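Side-chain contacts in DNA ligase (PDB 3QWU), which probably joins nucleic acid strands at the expense of ATP, and binds adenosine and calcium: residues A[76-81]-A[168-173]; A[155-160]-A[217-222]. All coordinates share one frame; numbering follows the deposited sequence.

Contact 1. Residues A[76-81]-A[168-173]. With ADN (adenosine), chain C.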
ATOM      1  N   TRP A  76     -21.523  -3.874  26.403  1.00 37.68           N
ATOM      2  CA  TRP A  76     -20.909  -2.721  27.012  1.00 37.41           C
ATOM      3  C   TRP A  76     -20.019  -1.980  25.981  1.00 35.72           C
ATOM      4  O   TRP A  76     -19.302  -2.600  25.198  1.00 34.64           O
ATOM      5  CB  TRP A  76     -20.074  -3.172  28.217  1.00 37.14           C
ATOM      6  CG  TRP A  76     -20.889  -3.630  29.403  1.00 38.61           C
ATOM      7  CD1 TRP A  76     -21.227  -4.902  29.720  1.00 38.50           C
ATOM      8  CD2 TRP A  76     -21.444  -2.802  30.421  1.00 40.73           C
ATOM      9  NE1 TRP A  76     -21.939  -4.934  30.881  1.00 40.86           N
ATOM     10  CE2 TRP A  76     -22.097  -3.656  31.337  1.00 41.42           C
ATOM     11  CE3 TRP A  76     -21.444  -1.421  30.659  1.00 40.44           C
ATOM     12  CZ2 TRP A  76     -22.751  -3.181  32.463  1.00 40.84           C
ATOM     13  CZ3 TRP A  76     -22.090  -0.947  31.799  1.00 42.72           C
ATOM     14  CH2 TRP A  76     -22.749  -1.827  32.674  1.00 41.70           C
ATOM     15  N   VAL A  77     -20.063  -0.665  26.033  1.00 34.68           N
ATOM     16  CA  VAL A  77     -19.281   0.185  25.148  1.00 33.56           C
ATOM     17  C   VAL A  77     -18.263   0.874  25.977  1.00 33.71           C
ATOM     18  O   VAL A  77     -18.596   1.510  26.950  1.00 34.85           O
ATOM     19  CB  VAL A  77     -20.184   1.147  24.447  1.00 33.90           C
ATOM     20  CG1 VAL A  77     -19.404   2.151  23.630  1.00 31.54           C
ATOM     21  CG2 VAL A  77     -21.139   0.324  23.526  1.00 32.14           C
ATOM     22  N   GLU A  78     -17.006   0.649  25.642  1.00 34.55           N
ATOM     23  CA  GLU A  78     -15.845   1.222  26.339  1.00 35.75           C
ATOM     24  C   GLU A  78     -14.999   2.091  25.393  1.00 34.36           C
ATOM     25  O   GLU A  78     -14.966   1.831  24.216  1.00 34.10           O
ATOM     26  CB  GLU A  78     -14.939   0.111  26.874  1.00 35.58           C
ATOM     27  CG  GLU A  78     -15.562  -0.630  27.977  1.00 40.06           C
ATOM     28  CD  GLU A  78     -14.624  -1.641  28.605  1.00 43.24           C
ATOM     29  OE1 GLU A  78     -13.623  -2.058  27.976  1.00 45.13           O
ATOM     30  OE2 GLU A  78     -14.898  -1.990  29.756  1.00 45.83           O
ATOM     31  N   GLU A  79     -14.300   3.091  25.931  1.00 33.87           N
ATOM     32  CA  GLU A  79     -13.418   3.912  25.124  1.00 33.16           C
ATOM     33  C   GLU A  79     -12.178   3.106  24.752  1.00 32.50           C
ATOM     34  O   GLU A  79     -11.610   2.409  25.583  1.00 31.10           O
ATOM     35  CB  GLU A  79     -12.968   5.187  25.833  1.00 32.84           C
ATOM     36  CG  GLU A  79     -11.968   5.996  24.939  1.00 32.82           C
ATOM     37  CD  GLU A  79     -11.363   7.241  25.611  1.00 31.68           C
ATOM     38  OE1 GLU A  79     -11.651   7.464  26.793  1.00 31.80           O
ATOM     39  OE2 GLU A  79     -10.606   7.992  24.955  1.00 28.12           O
ATOM     40  N   LYS A  80     -11.800   3.218  23.484  1.00 31.91           N
ATOM     41  CA  LYS A  80     -10.585   2.661  22.986  1.00 32.12           C
ATOM     42  C   LYS A  80      -9.502   3.773  23.076  1.00 32.23           C
ATOM     43  O   LYS A  80      -9.573   4.847  22.448  1.00 31.35           O
ATOM     44  CB  LYS A  80     -10.763   2.139  21.539  1.00 32.83           C
ATOM     45  CG  LYS A  80      -9.616   1.203  21.173  1.00 36.10           C
ATOM     46  CD  LYS A  80      -9.540   0.749  19.740  1.00 40.31           C
ATOM     47  CE  LYS A  80      -8.075   0.160  19.439  1.00 43.66           C
ATOM     48  NZ  LYS A  80      -6.860   0.887  20.157  1.00 47.66           N
ATOM     49  N   VAL A  81      -8.539   3.549  23.944  1.00 32.76           N
ATOM     50  CA  VAL A  81      -7.528   4.557  24.239  1.00 32.34           C
ATOM     51  C   VAL A  81      -6.317   4.220  23.366  1.00 32.06           C
ATOM     52  O   VAL A  81      -5.873   3.064  23.270  1.00 31.07           O
ATOM     53  CB  VAL A  81      -7.134   4.559  25.753  1.00 32.00           C
ATOM     54  CG1 VAL A  81      -5.883   5.404  25.962  1.00 31.94           C
ATOM     55  CG2 VAL A  81      -8.258   5.081  26.606  1.00 30.83           C
ATOM     56  N   LEU A 168     -12.315 -11.816  32.778  1.00 38.18           N
ATOM     57  CA  LEU A 168     -13.310 -11.631  33.800  1.00 38.78           C
ATOM     58  C   LEU A 168     -14.492 -10.876  33.161  1.00 38.43           C
ATOM     59  O   LEU A 168     -14.326 -10.112  32.234  1.00 38.04           O
ATOM     60  CB  LEU A 168     -12.741 -10.907  35.022  1.00 38.39           C
ATOM     61  CG  LEU A 168     -11.864 -11.714  36.005  1.00 40.76           C
ATOM     62  CD1 LEU A 168     -10.697 -12.542  35.371  1.00 40.99           C
ATOM     63  CD2 LEU A 168     -11.305 -10.764  37.085  1.00 36.47           C
ATOM     64  N   SER A 169     -15.689 -11.160  33.621  1.00 39.01           N
ATOM     65  CA  SER A 169     -16.871 -10.549  33.102  1.00 39.45           C
ATOM     66  C   SER A 169     -16.827  -9.040  33.368  1.00 38.66           C
ATOM     67  O   SER A 169     -16.029  -8.575  34.179  1.00 38.56           O
ATOM     68  CB  SER A 169     -18.090 -11.162  33.787  1.00 39.40           C
ATOM     69  OG  SER A 169     -17.916 -10.975  35.184  1.00 41.01           O
ATOM     70  N   GLN A 170     -17.710  -8.294  32.709  1.00 38.85           N
ATOM     71  CA  GLN A 170     -17.828  -6.882  32.961  1.00 39.16           C
ATOM     72  C   GLN A 170     -18.104  -6.558  34.422  1.00 39.96           C
ATOM     73  O   GLN A 170     -17.454  -5.694  34.989  1.00 38.40           O
ATOM     74  CB  GLN A 170     -18.883  -6.218  32.058  1.00 39.74           C
ATOM     75  CG  GLN A 170     -18.715  -4.669  32.043  1.00 39.55           C
ATOM     76  CD  GLN A 170     -17.601  -4.189  31.098  1.00 39.78           C
ATOM     77  OE1 GLN A 170     -17.117  -4.940  30.274  1.00 42.87           O
ATOM     78  NE2 GLN A 170     -17.266  -2.915  31.172  1.00 36.27           N
ATOM     79  N   GLU A 171     -19.087  -7.248  35.009  1.00 42.47           N
ATOM     80  CA  GLU A 171     -19.453  -7.102  36.422  0.60 43.29           C
ATOM     81  C   GLU A 171     -18.223  -7.286  37.319  1.00 43.16           C
ATOM     82  O   GLU A 171     -17.906  -6.444  38.164  1.00 43.10           O
ATOM     83  CB  GLU A 171     -20.512  -8.141  36.804  0.60 44.59           C
ATOM     84  CG  GLU A 171     -20.650  -8.411  38.348  0.60 47.54           C
ATOM     85  CD  GLU A 171     -21.226  -9.788  38.679  0.60 51.52           C
ATOM     86  OE1 GLU A 171     -22.403 -10.038  38.317  0.60 54.50           O
ATOM     87  OE2 GLU A 171     -20.513 -10.612  39.317  0.60 53.33           O
ATOM     88  N   GLU A 172     -17.552  -8.429  37.143  1.00 44.05           N
ATOM     89  CA  GLU A 172     -16.370  -8.779  37.924  1.00 45.26           C
ATOM     90  C   GLU A 172     -15.308  -7.734  37.747  1.00 44.00           C
ATOM     91  O   GLU A 172     -14.620  -7.384  38.691  1.00 43.23           O
ATOM     92  CB  GLU A 172     -15.733 -10.074  37.444  1.00 47.06           C
ATOM     93  CG  GLU A 172     -16.366 -11.396  37.921  1.00 52.85           C
ATOM     94  CD  GLU A 172     -15.620 -12.628  37.334  1.00 57.75           C
ATOM     95  OE1 GLU A 172     -14.753 -13.148  38.101  1.00 61.71           O
ATOM     96  OE2 GLU A 172     -15.858 -13.026  36.135  1.00 55.75           O
ATOM     97  N   LYS A 173     -15.143  -7.275  36.509  1.00 43.66           N
ATOM     98  CA  LYS A 173     -14.131  -6.270  36.197  1.00 42.47           C
ATOM     99  C   LYS A 173     -14.507  -4.964  36.901  1.00 42.07           C
ATOM    100  O   LYS A 173     -13.712  -4.419  37.638  1.00 41.23           O
ATOM    101  CB  LYS A 173     -14.020  -6.108  34.672  1.00 41.85           C
ATOM    102  CG  LYS A 173     -13.352  -4.871  34.155  1.00 39.84           C
ATOM    103  CD  LYS A 173     -12.974  -4.998  32.655  1.00 40.99           C
ATOM    104  CE  LYS A 173     -14.083  -4.486  31.656  1.00 41.45           C
ATOM    105  NZ  LYS A 173     -13.989  -5.015  30.199  1.00 37.73           N
TER
HETATM  106  O5' ADN C 501      -6.633  -4.584  19.515  1.00 52.75           O
HETATM  107  C5' ADN C 501      -7.232  -3.458  20.158  1.00 45.58           C
HETATM  108  C4' ADN C 501      -6.207  -2.781  21.059  1.00 45.03           C
HETATM  109  O4' ADN C 501      -6.709  -1.514  21.585  1.00 43.57           O
HETATM  110  C3' ADN C 501      -5.897  -3.647  22.272  1.00 44.17           C
HETATM  111  O3' ADN C 501      -4.827  -4.572  22.095  1.00 45.67           O
HETATM  112  C2' ADN C 501      -5.617  -2.638  23.381  1.00 42.47           C
HETATM  113  O2' ADN C 501      -4.223  -2.489  23.591  1.00 41.05           O
HETATM  114  C1' ADN C 501      -6.218  -1.310  22.926  1.00 41.97           C
HETATM  115  N9  ADN C 501      -7.341  -0.845  23.755  1.00 40.32           N
HETATM  116  C8  ADN C 501      -7.531   0.449  24.101  1.00 41.58           C
HETATM  117  N7  ADN C 501      -8.640   0.619  24.860  1.00 38.64           N
HETATM  118  C5  ADN C 501      -9.187  -0.620  24.967  1.00 37.66           C
HETATM  119  C6  ADN C 501     -10.398  -1.149  25.601  1.00 39.30           C
HETATM  120  N6  ADN C 501     -11.194  -0.269  26.272  1.00 37.84           N
HETATM  121  N1  ADN C 501     -10.631  -2.497  25.540  1.00 40.76           N
HETATM  122  C2  ADN C 501      -9.796  -3.322  24.846  1.00 40.06           C
HETATM  123  N3  ADN C 501      -8.674  -2.886  24.204  1.00 37.59           N
HETATM  124  C4  ADN C 501      -8.332  -1.580  24.251  1.00 38.96           C
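Trp-76 and Gln-170 meet through a CH-pi contact: Gln-170 CG lies over one face of the indole, 3.4 Å from the centroid of its five-membered ring. The amide of Gln-170 runs nearly parallel to the ring plane, 15° from it. With CG anti to the backbone N (chi1 -164°), the glutamine chain then bends at chi2, which carries its amide past the tryptophan to Glu-78.

Glu-78 OE2 accepts a hydrogen bond from Gln-170 NE2 at 2.9 Å, lying nearly in the amide plane; the bond reaches the carboxylate on its anti side, 31° out of plane. At the other end of the amide, Gln-170 OE1 accepts from Lys-173 NZ (3.1 Å), which stands above the carbonyl plane, so both ends of the amide are engaged and its rotation is fixed.

Charge pairing adds a salt bridge from Lys-173 NZ to Glu-78 OE2 (3.2 Å, weak as a hydrogen bond). The lysine is also held by Phe-157 O, while Glu-78 OE1 pairs with Lys-219. On the helix side, Ser-169 and Glu-172 form a capping box.

Segment 76-81 also grips the ligand. Adenosine N6 donates to Glu-79 O (2.8 Å) and weakly to Glu-78 OE1 (3.5 Å), and Lys-80 NZ donates to the ribose O4' (2.8 Å). Gln-170 and Lys-173 thus form a second shell behind Glu-78. The sequence from Lys-80 to Asp-82 matches the start of the KxDG motif of ATP-dependent ligases, whose strand lines the adenylate pocket.

Contact 2. Residues A[155-160]-A[217-222]. With ADN (adenosine), chain C.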
ATOM      1  N   PHE A 155      -4.594   2.877  31.891  1.00 29.51           N
ATOM      2  CA  PHE A 155      -6.006   2.685  31.939  1.00 29.43           C
ATOM      3  C   PHE A 155      -6.365   1.220  31.770  1.00 29.95           C
ATOM      4  O   PHE A 155      -6.220   0.681  30.676  1.00 29.59           O
ATOM      5  CB  PHE A 155      -6.636   3.513  30.826  1.00 30.17           C
ATOM      6  CG  PHE A 155      -6.393   5.019  30.960  1.00 29.74           C
ATOM      7  CD1 PHE A 155      -7.179   5.793  31.764  1.00 33.20           C
ATOM      8  CD2 PHE A 155      -5.378   5.633  30.283  1.00 32.14           C
ATOM      9  CE1 PHE A 155      -6.944   7.212  31.896  1.00 32.17           C
ATOM     10  CE2 PHE A 155      -5.166   7.033  30.410  1.00 31.29           C
ATOM     11  CZ  PHE A 155      -5.940   7.782  31.252  1.00 27.39           C
ATOM     12  N   VAL A 156      -6.800   0.572  32.860  1.00 30.00           N
ATOM     13  CA  VAL A 156      -7.291  -0.788  32.828  1.00 30.36           C
ATOM     14  C   VAL A 156      -8.571  -0.924  31.954  1.00 30.37           C
ATOM     15  O   VAL A 156      -9.474  -0.081  32.016  1.00 30.48           O
ATOM     16  CB  VAL A 156      -7.639  -1.290  34.294  1.00 31.85           C
ATOM     17  CG1 VAL A 156      -8.192  -2.744  34.261  1.00 31.70           C
ATOM     18  CG2 VAL A 156      -6.449  -1.177  35.216  1.00 29.94           C
ATOM     19  N   PHE A 157      -8.600  -1.951  31.104  1.00 29.25           N
ATOM     20  CA  PHE A 157      -9.766  -2.303  30.302  1.00 28.33           C
ATOM     21  C   PHE A 157     -10.118  -3.794  30.392  1.00 29.49           C
ATOM     22  O   PHE A 157     -11.185  -4.229  29.895  1.00 30.10           O
ATOM     23  CB  PHE A 157      -9.552  -1.900  28.826  1.00 27.51           C
ATOM     24  CG  PHE A 157      -8.356  -2.531  28.167  1.00 28.54           C
ATOM     25  CD1 PHE A 157      -8.336  -3.856  27.833  1.00 28.46           C
ATOM     26  CD2 PHE A 157      -7.224  -1.789  27.890  1.00 30.13           C
ATOM     27  CE1 PHE A 157      -7.162  -4.405  27.237  1.00 32.08           C
ATOM     28  CE2 PHE A 157      -6.095  -2.360  27.318  1.00 30.39           C
ATOM     29  CZ  PHE A 157      -6.065  -3.656  27.013  1.00 27.76           C
ATOM     30  N   ASP A 158      -9.240  -4.611  30.974  1.00 29.83           N
ATOM     31  CA  ASP A 158      -9.580  -6.035  31.135  1.00 31.63           C
ATOM     32  C   ASP A 158      -8.779  -6.693  32.277  1.00 32.08           C
ATOM     33  O   ASP A 158      -7.760  -6.146  32.742  1.00 31.12           O
ATOM     34  CB  ASP A 158      -9.425  -6.806  29.771  1.00 31.49           C
ATOM     35  CG  ASP A 158     -10.732  -6.779  28.881  1.00 35.13           C
ATOM     36  OD1 ASP A 158     -11.854  -7.007  29.436  1.00 35.90           O
ATOM     37  OD2 ASP A 158     -10.631  -6.553  27.634  1.00 32.48           O
ATOM     38  N   PHE A 159      -9.286  -7.823  32.760  1.00 32.68           N
ATOM     39  CA  PHE A 159      -8.489  -8.731  33.568  1.00 33.98           C
ATOM     40  C   PHE A 159      -8.523 -10.090  32.915  1.00 34.72           C
ATOM     41  O   PHE A 159      -9.548 -10.524  32.394  1.00 34.50           O
ATOM     42  CB  PHE A 159      -9.029  -8.897  34.989  1.00 35.46           C
ATOM     43  CG  PHE A 159      -8.976  -7.652  35.826  1.00 34.09           C
ATOM     44  CD1 PHE A 159      -7.827  -7.293  36.467  1.00 32.72           C
ATOM     45  CD2 PHE A 159     -10.108  -6.867  36.005  1.00 36.07           C
ATOM     46  CE1 PHE A 159      -7.799  -6.162  37.241  1.00 33.33           C
ATOM     47  CE2 PHE A 159     -10.072  -5.714  36.806  1.00 34.64           C
ATOM     48  CZ  PHE A 159      -8.921  -5.352  37.382  1.00 30.79           C
ATOM     49  N   MET A 160      -7.370 -10.727  32.903  1.00 35.49           N
ATOM     50  CA  MET A 160      -7.244 -12.086  32.525  1.00 36.83           C
ATOM     51  C   MET A 160      -6.784 -12.771  33.770  1.00 38.36           C
ATOM     52  O   MET A 160      -6.654 -12.120  34.798  1.00 38.33           O
ATOM     53  CB  MET A 160      -6.250 -12.203  31.383  1.00 37.16           C
ATOM     54  CG  MET A 160      -6.830 -11.653  30.083  1.00 35.47           C
ATOM     55  SD  MET A 160      -5.728 -11.705  28.662  1.00 38.02           S
ATOM     56  CE  MET A 160      -5.639 -13.471  28.264  1.00 39.39           C
ATOM     57  N   VAL A 217     -14.477   0.150  22.053  1.00 30.64           N
ATOM     58  CA  VAL A 217     -14.554  -1.329  21.981  1.00 30.26           C
ATOM     59  C   VAL A 217     -15.879  -1.827  22.495  1.00 30.44           C
ATOM     60  O   VAL A 217     -16.303  -1.451  23.557  1.00 29.73           O
ATOM     61  CB  VAL A 217     -13.455  -2.011  22.822  1.00 30.49           C
ATOM     62  CG1 VAL A 217     -13.466  -3.528  22.612  1.00 28.09           C
ATOM     63  CG2 VAL A 217     -12.117  -1.460  22.457  1.00 30.04           C
ATOM     64  N   PHE A 218     -16.538  -2.689  21.733  1.00 31.43           N
ATOM     65  CA  PHE A 218     -17.812  -3.255  22.131  1.00 31.87           C
ATOM     66  C   PHE A 218     -17.565  -4.631  22.755  1.00 32.21           C
ATOM     67  O   PHE A 218     -16.788  -5.400  22.206  1.00 31.64           O
ATOM     68  CB  PHE A 218     -18.709  -3.400  20.908  1.00 32.55           C
ATOM     69  CG  PHE A 218     -18.938  -2.112  20.161  1.00 33.21           C
ATOM     70  CD1 PHE A 218     -19.846  -1.194  20.627  1.00 34.61           C
ATOM     71  CD2 PHE A 218     -18.281  -1.855  18.965  1.00 32.92           C
ATOM     72  CE1 PHE A 218     -20.113  -0.031  19.954  1.00 34.81           C
ATOM     73  CE2 PHE A 218     -18.520  -0.695  18.295  1.00 34.32           C
ATOM     74  CZ  PHE A 218     -19.467   0.241  18.808  1.00 35.33           C
ATOM     75  N   LYS A 219     -18.204  -4.915  23.897  1.00 33.51           N
ATOM     76  CA  LYS A 219     -17.985  -6.182  24.681  1.00 35.38           C
ATOM     77  C   LYS A 219     -19.279  -6.858  25.101  1.00 37.18           C
ATOM     78  O   LYS A 219     -19.982  -6.373  25.973  1.00 37.47           O
ATOM     79  CB  LYS A 219     -17.138  -5.934  25.920  1.00 34.94           C
ATOM     80  CG  LYS A 219     -15.877  -5.165  25.579  1.00 36.10           C
ATOM     81  CD  LYS A 219     -14.790  -5.124  26.643  1.00 37.03           C
ATOM     82  CE  LYS A 219     -13.575  -4.294  26.114  1.00 35.08           C
ATOM     83  NZ  LYS A 219     -12.480  -4.071  27.137  1.00 38.11           N
ATOM     84  N   GLU A 220     -19.572  -7.978  24.448  1.00 38.87           N
ATOM     85  CA  GLU A 220     -20.805  -8.716  24.663  1.00 40.83           C
ATOM     86  C   GLU A 220     -20.904  -9.185  26.097  1.00 41.22           C
ATOM     87  O   GLU A 220     -19.970  -9.720  26.665  1.00 40.84           O
ATOM     88  CB  GLU A 220     -20.951  -9.903  23.698  1.00 41.21           C
ATOM     89  CG  GLU A 220     -22.412 -10.404  23.549  1.00 42.93           C
ATOM     90  CD  GLU A 220     -22.507 -11.506  22.508  1.00 43.41           C
ATOM     91  OE1 GLU A 220     -22.161 -12.641  22.837  1.00 45.60           O
ATOM     92  OE2 GLU A 220     -22.849 -11.234  21.347  1.00 41.39           O
ATOM     93  N   ASP A 221     -22.061  -8.933  26.683  1.00 42.87           N
ATOM     94  CA  ASP A 221     -22.288  -9.198  28.093  1.00 43.65           C
ATOM     95  C   ASP A 221     -22.738 -10.648  28.123  1.00 44.66           C
ATOM     96  O   ASP A 221     -23.899 -10.940  28.220  1.00 46.32           O
ATOM     97  CB  ASP A 221     -23.367  -8.238  28.585  1.00 44.01           C
ATOM     98  CG  ASP A 221     -23.636  -8.351  30.085  1.00 48.39           C
ATOM     99  OD1 ASP A 221     -22.667  -8.504  30.862  1.00 48.81           O
ATOM    100  OD2 ASP A 221     -24.830  -8.234  30.470  1.00 49.91           O
ATOM    101  N   SER A 222     -21.813 -11.571  27.952  1.00 44.35           N
ATOM    102  CA  SER A 222     -22.193 -12.925  27.771  1.00 45.68           C
ATOM    103  C   SER A 222     -21.051 -13.860  28.021  1.00 45.63           C
ATOM    104  O   SER A 222     -19.961 -13.414  28.252  1.00 44.66           O
ATOM    105  CB  SER A 222     -22.665 -13.099  26.344  1.00 45.87           C
ATOM    106  OG  SER A 222     -21.555 -12.961  25.482  1.00 46.84           O
TER
HETATM  107  O5' ADN C 501      -6.633  -4.584  19.515  1.00 52.75           O
HETATM  108  C5' ADN C 501      -7.232  -3.458  20.158  1.00 45.58           C
HETATM  109  C4' ADN C 501      -6.207  -2.781  21.059  1.00 45.03           C
HETATM  110  O4' ADN C 501      -6.709  -1.514  21.585  1.00 43.57           O
HETATM  111  C3' ADN C 501      -5.897  -3.647  22.272  1.00 44.17           C
HETATM  112  O3' ADN C 501      -4.827  -4.572  22.095  1.00 45.67           O
HETATM  113  C2' ADN C 501      -5.617  -2.638  23.381  1.00 42.47           C
HETATM  114  O2' ADN C 501      -4.223  -2.489  23.591  1.00 41.05           O
HETATM  115  C1' ADN C 501      -6.218  -1.310  22.926  1.00 41.97           C
HETATM  116  N9  ADN C 501      -7.341  -0.845  23.755  1.00 40.32           N
HETATM  117  C8  ADN C 501      -7.531   0.449  24.101  1.00 41.58           C
HETATM  118  N7  ADN C 501      -8.640   0.619  24.860  1.00 38.64           N
HETATM  119  C5  ADN C 501      -9.187  -0.620  24.967  1.00 37.66           C
HETATM  120  C6  ADN C 501     -10.398  -1.149  25.601  1.00 39.30           C
HETATM  121  N6  ADN C 501     -11.194  -0.269  26.272  1.00 37.84           N
HETATM  122  N1  ADN C 501     -10.631  -2.497  25.540  1.00 40.76           N
HETATM  123  C2  ADN C 501      -9.796  -3.322  24.846  1.00 40.06           C
HETATM  124  N3  ADN C 501      -8.674  -2.886  24.204  1.00 37.59           N
HETATM  125  C4  ADN C 501      -8.332  -1.580  24.251  1.00 38.96           C
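Phe-157 and Lys-219 converge on the adenine: the phenylalanine ring lies against one face of the base, and the lysine amine reaches the base at N1. Adenosine N3 sits 3.6 Å above the centre of the Phe-157 ring, and CD1 of that ring comes within 3.4 Å of adenosine C2. The phenylalanine CG is placed between the backbone N and the carbonyl carbon (chi1 59°), which lays the ring over the base. Its other neighbours include Tyr-54, whose ring plane stands at about 80° to it.

Next along the strand, Asp-158 OD2 forms a salt bridge with Lys-219 NZ at 3.1 Å, the amine standing above the carboxylate plane, 55° out of it. Tyr-54 and Arg-227 also engage this oxygen, and Lys-173 pairs with OD1. A classic beta bulge, in which Phe-157 and Asp-158 both face Cys-130, lets both residues point to the pocket. Lys-219, extended beyond CG, donates to adenosine N1 (2.9 Å) and is held by Glu-78 as well. Val-217 CG2 packs on the opposite face of the base from Phe-157, 3.6 Å from adenosine N1. Lys-219 ends an EGxVxK sequence, consistent with motif IV of the nucleotidyltransferase adenylate pocket.

In the fold
Of the four segments, 76-81 comes first, on strand 75-80 of the five-stranded mixed sheet; 155-160 follows on strand 153-161, at the edge of the four-stranded antiparallel sheet. Helix 170-180 comes next, and contact 1 closes a loop of 86 residues by bringing its start back to strand 75-80. The last of the four segments, 217-222, lies on strand 215-220, and contact 2 closes the 56 residues since segment 155-160. The segments alternate, so the two closures cross. Contact 2 joins the antiparallel sheet to the mixed sheet beside the adenosine; contact 1 fastens helix 170-180 to the mixed sheet, and because 75-80 and 215-220 are neighbours in it, the contact centres lie about 3 Å apart.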